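Local coordinates for protein extracellular ligand-binding receptor (PDB 4ZPJ) that probably captures a small solute outside the cell membrane for import by an ABC transporter, and binds zinc ions in the crystal, at residues N70-G73 with N74-G77; R113-I116 with E117-V121; G153-A156 with L157-P161; V337-A340 with G341-G345. One frame throughout, in Å; residues are numbered along the deposited sequence.

Interaction 1: N70-G73 with N74-G77; sequences NGEG and NLRG
In the first turns of helix 68-84, which follows strand 55-61 of the mixed sheet, the R76 side chain runs back along the helix surface to lie over G73. Backbone bonds of the regular i to i+4 kind join the two segments, from N74 N to N70 O through to G77 N on G73 O; L75 N to G71 O is the shortest at 2.8 Å. The R76 side chain starts with CG beside its own backbone N, and CG rests 3.4 Å from E72 O. A bend at chi3 (-59°) then folds the chain down, and one guanidinium face comes over the backbone, NH2 standing 3.4 Å from G73 CA. G73 has no CB, which would stand about 3.5 Å from R76 NH2, close under the flat group. This helix belongs to a periplasmic-binding-protein fold, and its R76 side reaches helix 336-354, where D338 takes NE in a salt bridge; H329 also touches the arginine. E72 lies one turn back, its CB 4.0 Å from R76 NH1, but its carboxylate bends off at chi2, leaving OE1 5.3 Å from NH1, too far for a salt bridge. A leucine in place of R76 would probably leave D338 without its positive partner and uncover the backbone at G73. L75 contributes its CB, 3.6 Å from G71 O. N70 and N74 run alongside each other in the same direction, and both side chains touch V337 of helix 336-354.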
# COMPACT_ATOMS: atom_id res chain seq x y z
N ASN A 70 4.13 3.34 -9.98
CA ASN A 70 3.61 2.42 -8.98
C ASN A 70 3.73 0.96 -9.43
O ASN A 70 4.26 0.10 -8.70
CB ASN A 70 2.16 2.77 -8.69
CG ASN A 70 1.55 1.91 -7.59
OD1 ASN A 70 1.61 0.67 -7.59
ND2 ASN A 70 0.96 2.57 -6.64
N GLY A 71 3.33 0.69 -10.67
CA GLY A 71 3.56 -0.66 -11.19
C GLY A 71 5.03 -1.07 -11.23
O GLY A 71 5.39 -2.19 -10.85
N GLU A 72 5.88 -0.15 -11.70
CA GLU A 72 7.33 -0.36 -11.72
C GLU A 72 7.85 -0.77 -10.32
O GLU A 72 8.68 -1.69 -10.20
CB GLU A 72 8.07 0.88 -12.22
CG GLU A 72 7.84 1.31 -13.70
CD GLU A 72 8.48 0.37 -14.69
OE1 GLU A 72 9.00 -0.64 -14.20
OE2 GLU A 72 8.43 0.60 -15.94
N GLY A 73 7.36 -0.11 -9.28
CA GLY A 73 7.78 -0.41 -7.90
C GLY A 73 7.34 -1.80 -7.49
O GLY A 73 8.08 -2.55 -6.87
N ASN A 74 6.12 -2.15 -7.86
CA ASN A 74 5.60 -3.44 -7.58
C ASN A 74 6.48 -4.51 -8.29
O ASN A 74 6.83 -5.53 -7.69
CB ASN A 74 4.12 -3.53 -7.99
CG ASN A 74 3.14 -3.09 -6.88
OD1 ASN A 74 3.51 -2.61 -5.80
ND2 ASN A 74 1.89 -3.32 -7.13
N LEU A 75 6.84 -4.26 -9.56
CA LEU A 75 7.60 -5.20 -10.33
C LEU A 75 9.00 -5.37 -9.79
O LEU A 75 9.49 -6.50 -9.70
CB LEU A 75 7.60 -4.84 -11.83
CG LEU A 75 8.37 -5.68 -12.80
CD1 LEU A 75 7.85 -7.09 -12.80
CD2 LEU A 75 8.33 -5.07 -14.21
N ARG A 76 9.64 -4.30 -9.37
CA ARG A 76 10.94 -4.45 -8.68
C ARG A 76 10.89 -5.29 -7.42
O ARG A 76 11.76 -6.11 -7.18
CB ARG A 76 11.50 -3.09 -8.30
CG ARG A 76 11.91 -2.25 -9.50
CD ARG A 76 12.56 -0.94 -9.06
NE ARG A 76 11.73 -0.10 -8.22
CZ ARG A 76 11.11 1.03 -8.62
NH1 ARG A 76 11.20 1.49 -9.88
NH2 ARG A 76 10.38 1.72 -7.74
N GLY A 77 9.89 -5.07 -6.57
CA GLY A 77 9.80 -5.87 -5.32
C GLY A 77 9.58 -7.36 -5.61
O GLY A 77 10.19 -8.24 -5.02

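Interaction 2: R113-I116 with E117-V121; sequences RQLI and ERDRV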
# COMPACT_ATOMS: atom_id res chain seq x y z
N ARG A 113 -7.61 -11.20 -19.92
CA ARG A 113 -8.13 -12.30 -20.72
C ARG A 113 -7.03 -13.04 -21.46
O ARG A 113 -7.04 -14.25 -21.52
CB ARG A 113 -9.19 -11.86 -21.72
CG ARG A 113 -10.56 -11.71 -21.06
CD ARG A 113 -11.72 -11.87 -22.04
NE ARG A 113 -12.91 -12.40 -21.33
CZ ARG A 113 -13.85 -11.66 -20.71
NH1 ARG A 113 -13.81 -10.33 -20.72
NH2 ARG A 113 -14.86 -12.27 -20.10
N GLN A 114 -6.08 -12.30 -22.01
CA GLN A 114 -4.92 -12.90 -22.68
C GLN A 114 -4.04 -13.80 -21.77
O GLN A 114 -3.68 -14.90 -22.14
CB GLN A 114 -4.11 -11.77 -23.33
CG GLN A 114 -2.70 -12.14 -23.73
CD GLN A 114 -1.81 -10.92 -23.93
OE1 GLN A 114 -2.23 -9.89 -24.51
NE2 GLN A 114 -0.56 -11.03 -23.46
N LEU A 115 -3.73 -13.35 -20.57
CA LEU A 115 -2.86 -14.12 -19.68
C LEU A 115 -3.53 -15.42 -19.29
O LEU A 115 -2.87 -16.45 -19.22
CB LEU A 115 -2.56 -13.34 -18.40
CG LEU A 115 -1.76 -12.06 -18.47
CD1 LEU A 115 -1.93 -11.31 -17.14
CD2 LEU A 115 -0.29 -12.35 -18.76
N ILE A 116 -4.83 -15.36 -19.03
CA ILE A 116 -5.61 -16.55 -18.75
C ILE A 116 -5.73 -17.45 -20.00
O ILE A 116 -5.32 -18.59 -19.94
CB ILE A 116 -7.05 -16.19 -18.36
CG1 ILE A 116 -7.10 -15.40 -17.05
CG2 ILE A 116 -7.90 -17.45 -18.32
CD1 ILE A 116 -8.51 -15.05 -16.61
N GLU A 117 -6.31 -16.93 -21.09
CA GLU A 117 -6.68 -17.72 -22.29
C GLU A 117 -5.47 -18.09 -23.19
O GLU A 117 -5.30 -19.24 -23.56
CB GLU A 117 -7.70 -16.97 -23.18
CG GLU A 117 -9.03 -16.54 -22.54
CD GLU A 117 -9.93 -15.74 -23.53
OE1 GLU A 117 -9.42 -15.09 -24.49
OE2 GLU A 117 -11.17 -15.78 -23.36
N ARG A 118 -4.67 -17.09 -23.57
CA ARG A 118 -3.48 -17.30 -24.43
C ARG A 118 -2.32 -17.91 -23.65
O ARG A 118 -1.80 -18.96 -23.98
CB ARG A 118 -3.02 -15.95 -25.05
CG ARG A 118 -1.87 -16.01 -26.10
CD ARG A 118 -1.26 -14.63 -26.52
NE ARG A 118 -0.24 -14.07 -25.59
CZ ARG A 118 1.00 -14.57 -25.39
NH1 ARG A 118 1.84 -14.00 -24.54
NH2 ARG A 118 1.42 -15.66 -26.04
N ASP A 119 -1.91 -17.23 -22.61
CA ASP A 119 -0.66 -17.61 -21.95
C ASP A 119 -0.83 -18.77 -20.97
O ASP A 119 0.15 -19.39 -20.59
CB ASP A 119 -0.06 -16.36 -21.30
CG ASP A 119 0.37 -15.35 -22.35
OD1 ASP A 119 1.12 -15.77 -23.25
OD2 ASP A 119 -0.02 -14.15 -22.32
N ARG A 120 -2.07 -19.05 -20.58
CA ARG A 120 -2.40 -20.17 -19.71
C ARG A 120 -1.60 -20.10 -18.41
O ARG A 120 -0.97 -21.02 -17.99
CB ARG A 120 -2.22 -21.49 -20.46
CG ARG A 120 -3.14 -21.65 -21.70
CD ARG A 120 -4.62 -21.76 -21.29
NE ARG A 120 -5.55 -21.85 -22.41
CZ ARG A 120 -6.85 -22.19 -22.31
NH1 ARG A 120 -7.39 -22.49 -21.13
NH2 ARG A 120 -7.61 -22.24 -23.40
N VAL A 121 -1.64 -18.96 -17.75
CA VAL A 121 -0.90 -18.82 -16.52
C VAL A 121 -1.63 -19.50 -15.37
O VAL A 121 -2.82 -19.66 -15.39
CB VAL A 121 -0.61 -17.34 -16.19
CG1 VAL A 121 0.14 -16.71 -17.34
CG2 VAL A 121 -1.87 -16.55 -15.88
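Helix 105-117 unwinds where R113-I116 meet E117-V121, and the backbone bonds grow in span from four residues to five and then six. E117 N still bonds R113 O in the regular helical way, at 2.8 Å. Q114 O then takes two donors, weakly from R118 N and more squarely from D119 N (3.0 Å), the second being five residues on. A weak four-residue bond from R120 N to I116 O comes next; R120 turns into the left-handed region (phi 55°), and V121 N reaches back six residues to L115 O at 3.2 Å in a nearly straight bond. This is the helix-to-strand turn of a beta-alpha-beta crossover: helix 105-117 carries the chain from strand 92-100 to strand 123-126, parallel to it in the same sheet. Among the side chains, Q114 holds CG anti to its backbone N (chi1 164°) and stretches beyond it, which brings the amide beside R118 and D119. There NE2 makes a weak, long bond to D119 OD2 (3.4 Å), the amide and carboxylate planes standing 70° apart. The same NE2 also gives a weak bond to E99, a residue known to bind zinc, so the turn borders a metal-binding surface. R118 runs alongside Q114, its guanidinium edge turned to the glutamine, with NE 3.6 Å from Q114 CG. R113 and E117 also point the same way, but R113 NE and E117 OE2 stay 4.3 Å apart, an attraction through space and no salt bridge. On the inner side, L115 CB meets V121 CG2 at 4.1 Å.

Interaction 3: G153-A156 with L157-P161; sequences GLQA and LTRDP
R159 sets CG beside its own backbone N (chi1 -72°) and bends at chi3 (55°), which lays its chain alongside Q155 one turn earlier. NE comes 3.9 Å from Q155 CG, and the amide and guanidinium planes are inclined at 47°, so the groups are neighbours without stacking. Underneath, Q155 O is gripped twice: R159 N approaches in the carbonyl plane at 3.1 Å, while T158 N, at 3.3 Å, stands above it. L157 N bonds L154 O at 3.1 Å, again from above the carbonyl plane, at the entry to the short helix 156-159. At its exit, D160 N returns to A156 O, and D160 CB packs 3.9 Å from A156 CB. The guanidinium gives hydrogen bonds to the D420 carbonyl and to O of the terminal carboxylate of F423, while Q155 NE2 is taken by N175 O. A leucine in place of R159 would probably cost D420 O and F423 O these donors and leave the chain end less firmly held. The turn follows strand 147-149; L157 packs against L168 and R170 of strand 168-170, the neighbouring strand of the sheet.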
# COMPACT_ATOMS: atom_id res chain seq x y z
N GLY A 153 -6.16 -0.76 -3.66
CA GLY A 153 -6.53 -0.80 -2.23
C GLY A 153 -8.05 -0.74 -2.03
O GLY A 153 -8.54 -0.73 -0.88
N LEU A 154 -8.77 -0.69 -3.14
CA LEU A 154 -10.26 -0.80 -3.16
C LEU A 154 -10.85 -1.61 -1.99
O LEU A 154 -10.69 -2.84 -1.92
CB LEU A 154 -10.71 -1.45 -4.49
CG LEU A 154 -12.22 -1.48 -4.74
CD1 LEU A 154 -12.77 -0.06 -4.84
CD2 LEU A 154 -12.60 -2.28 -5.99
N GLN A 155 -11.55 -0.94 -1.10
CA GLN A 155 -11.93 -1.58 0.15
C GLN A 155 -12.81 -2.79 -0.06
O GLN A 155 -12.57 -3.84 0.53
CB GLN A 155 -12.63 -0.60 1.09
CG GLN A 155 -11.70 0.20 2.00
CD GLN A 155 -12.47 1.23 2.83
OE1 GLN A 155 -13.67 1.39 2.62
NE2 GLN A 155 -11.78 1.95 3.74
N ALA A 156 -13.82 -2.65 -0.90
CA ALA A 156 -14.73 -3.73 -1.19
C ALA A 156 -14.05 -5.05 -1.59
O ALA A 156 -14.58 -6.12 -1.32
CB ALA A 156 -15.73 -3.30 -2.26
N LEU A 157 -12.88 -5.00 -2.22
CA LEU A 157 -12.36 -6.23 -2.76
C LEU A 157 -12.18 -7.30 -1.69
O LEU A 157 -12.33 -8.47 -1.99
CB LEU A 157 -11.04 -5.99 -3.48
CG LEU A 157 -10.52 -7.12 -4.36
CD1 LEU A 157 -11.49 -7.32 -5.53
CD2 LEU A 157 -9.11 -6.77 -4.82
N THR A 158 -11.87 -6.91 -0.46
CA THR A 158 -11.75 -7.86 0.65
C THR A 158 -12.82 -7.69 1.74
O THR A 158 -13.13 -8.64 2.48
CB THR A 158 -10.32 -7.83 1.31
OG1 THR A 158 -9.93 -6.51 1.75
CG2 THR A 158 -9.26 -8.37 0.35
N ARG A 159 -13.36 -6.49 1.88
CA ARG A 159 -14.27 -6.19 2.96
C ARG A 159 -15.75 -6.48 2.66
O ARG A 159 -16.53 -6.73 3.57
CB ARG A 159 -14.06 -4.74 3.37
CG ARG A 159 -12.77 -4.56 4.12
CD ARG A 159 -12.26 -3.14 4.12
NE ARG A 159 -13.24 -2.21 4.65
CZ ARG A 159 -13.42 -1.96 5.93
NH1 ARG A 159 -14.35 -1.10 6.28
NH2 ARG A 159 -12.69 -2.57 6.87
N ASP A 160 -16.12 -6.42 1.40
CA ASP A 160 -17.48 -6.72 0.98
C ASP A 160 -17.56 -8.21 0.71
O ASP A 160 -16.91 -8.68 -0.20
CB ASP A 160 -17.84 -5.92 -0.30
CG ASP A 160 -19.31 -6.10 -0.73
OD1 ASP A 160 -20.01 -7.05 -0.27
OD2 ASP A 160 -19.77 -5.30 -1.57
N PRO A 161 -18.38 -8.93 1.49
CA PRO A 161 -18.49 -10.37 1.26
C PRO A 161 -18.93 -10.74 -0.17
O PRO A 161 -18.63 -11.83 -0.60
CB PRO A 161 -19.55 -10.84 2.29
CG PRO A 161 -19.68 -9.73 3.29
CD PRO A 161 -19.27 -8.46 2.56

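Interaction 4: V337-A340 with G341-G345; sequences VDYA and GYIGG
I343, one turn along helix 336-354 from Y339, lays its side chain across the tyrosine ring. Its CB starts 3.7 Å from A340 O. CG1, held beside the backbone N (chi1 -59°), lies 3.3 Å from Y339 O and comes over the ring face, 3.8 Å from the centroid of the Y339 ring and 25° off its normal: a CH-pi contact displaced toward the hydroxyl end, with CZ of Y339 3.5 Å away. CD1 continues outward over the rim to 3.4 Å from Y339 OH. The ring receives the chain because Y339 CG stands anti to its backbone N (chi1 167°), which leans the ring along the helix. Beneath them I343 N bonds Y339 O at 3.0 Å, one of four successive i to i+4 bonds. Y342 projects differently: its CB sits 3.3 Å from Y339 O, but the ring leads off to the partner helix 68-84, where OH bonds Q84 NE2. A CB on G344 would be crowded by G341 O. On the Y339 side, the ring also meets that of Y309, with planes nearly parallel, and P377 touches it. The contact is buried and rests on apolar matching: the CG1 methylene of I343 lies against the pi face of Y339, a contact held mainly by dispersion, with the backbone amides satisfied within the helix.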
# COMPACT_ATOMS: atom_id res chain seq x y z
N VAL A 337 5.62 0.83 -2.50
CA VAL A 337 5.29 0.00 -3.62
C VAL A 337 6.32 -1.12 -3.87
O VAL A 337 5.96 -2.17 -4.35
CB VAL A 337 5.06 0.84 -4.90
CG1 VAL A 337 3.84 1.74 -4.69
CG2 VAL A 337 6.29 1.69 -5.26
N ASP A 338 7.59 -0.86 -3.61
CA ASP A 338 8.62 -1.89 -3.68
C ASP A 338 8.34 -2.89 -2.60
O ASP A 338 8.47 -4.07 -2.83
CB ASP A 338 10.03 -1.33 -3.48
CG ASP A 338 10.34 -0.10 -4.37
OD1 ASP A 338 10.49 -0.25 -5.59
OD2 ASP A 338 10.51 1.00 -3.81
N TYR A 339 7.98 -2.43 -1.40
CA TYR A 339 7.72 -3.32 -0.29
C TYR A 339 6.56 -4.27 -0.61
O TYR A 339 6.62 -5.52 -0.38
CB TYR A 339 7.42 -2.51 1.00
CG TYR A 339 6.84 -3.40 2.09
CD1 TYR A 339 7.63 -4.26 2.80
CD2 TYR A 339 5.47 -3.44 2.31
CE1 TYR A 339 7.08 -5.09 3.79
CE2 TYR A 339 4.90 -4.30 3.24
CZ TYR A 339 5.69 -5.10 4.00
OH TYR A 339 5.09 -5.92 4.96
N ALA A 340 5.49 -3.68 -1.12
CA ALA A 340 4.27 -4.44 -1.37
C ALA A 340 4.45 -5.50 -2.47
O ALA A 340 3.96 -6.62 -2.32
CB ALA A 340 3.12 -3.49 -1.73
N GLY A 341 5.21 -5.17 -3.52
CA GLY A 341 5.65 -6.14 -4.53
C GLY A 341 6.50 -7.28 -3.96
O GLY A 341 6.31 -8.46 -4.28
N TYR A 342 7.42 -6.93 -3.10
CA TYR A 342 8.24 -7.92 -2.44
C TYR A 342 7.42 -8.96 -1.63
O TYR A 342 7.61 -10.16 -1.74
CB TYR A 342 9.24 -7.19 -1.55
CG TYR A 342 10.16 -8.12 -0.87
CD1 TYR A 342 11.21 -8.72 -1.57
CD2 TYR A 342 9.99 -8.44 0.48
CE1 TYR A 342 12.08 -9.61 -0.96
CE2 TYR A 342 10.83 -9.36 1.07
CZ TYR A 342 11.87 -9.93 0.36
OH TYR A 342 12.70 -10.80 1.01
N ILE A 343 6.45 -8.50 -0.87
CA ILE A 343 5.55 -9.39 -0.14
C ILE A 343 4.75 -10.26 -1.12
O ILE A 343 4.49 -11.45 -0.87
CB ILE A 343 4.58 -8.56 0.75
CG1 ILE A 343 5.34 -7.71 1.75
CG2 ILE A 343 3.54 -9.46 1.43
CD1 ILE A 343 5.98 -8.47 2.90
N GLY A 344 4.32 -9.68 -2.23
CA GLY A 344 3.71 -10.51 -3.28
C GLY A 344 4.59 -11.73 -3.64
O GLY A 344 4.15 -12.88 -3.75
N GLY A 345 5.85 -11.45 -3.92
CA GLY A 345 6.74 -12.46 -4.43
C GLY A 345 7.09 -13.50 -3.40
O GLY A 345 7.27 -14.67 -3.77

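How the interactions relate
All four contacts belong to the periplasmic-binding-protein fold. Interactions 1 and 4 are the joined pair: their centres lie 8 Å apart, and the salt bridge from R76 NE to D338 OD1 (2.9 Å) ties helix 68-84 to helix 336-354. Interaction 2 stands apart, its centre 21 Å from that of interaction 1. Interaction 3 lies 19 Å from interaction 4 between centres. Neither interaction 2 nor interaction 3 touches any of the others. No substrate is bound, but zinc ions lie near several: about 4 Å from the side chains of R76 and Q114, and about 6 Å from that of Y342, near zinc ligands E317 and E320.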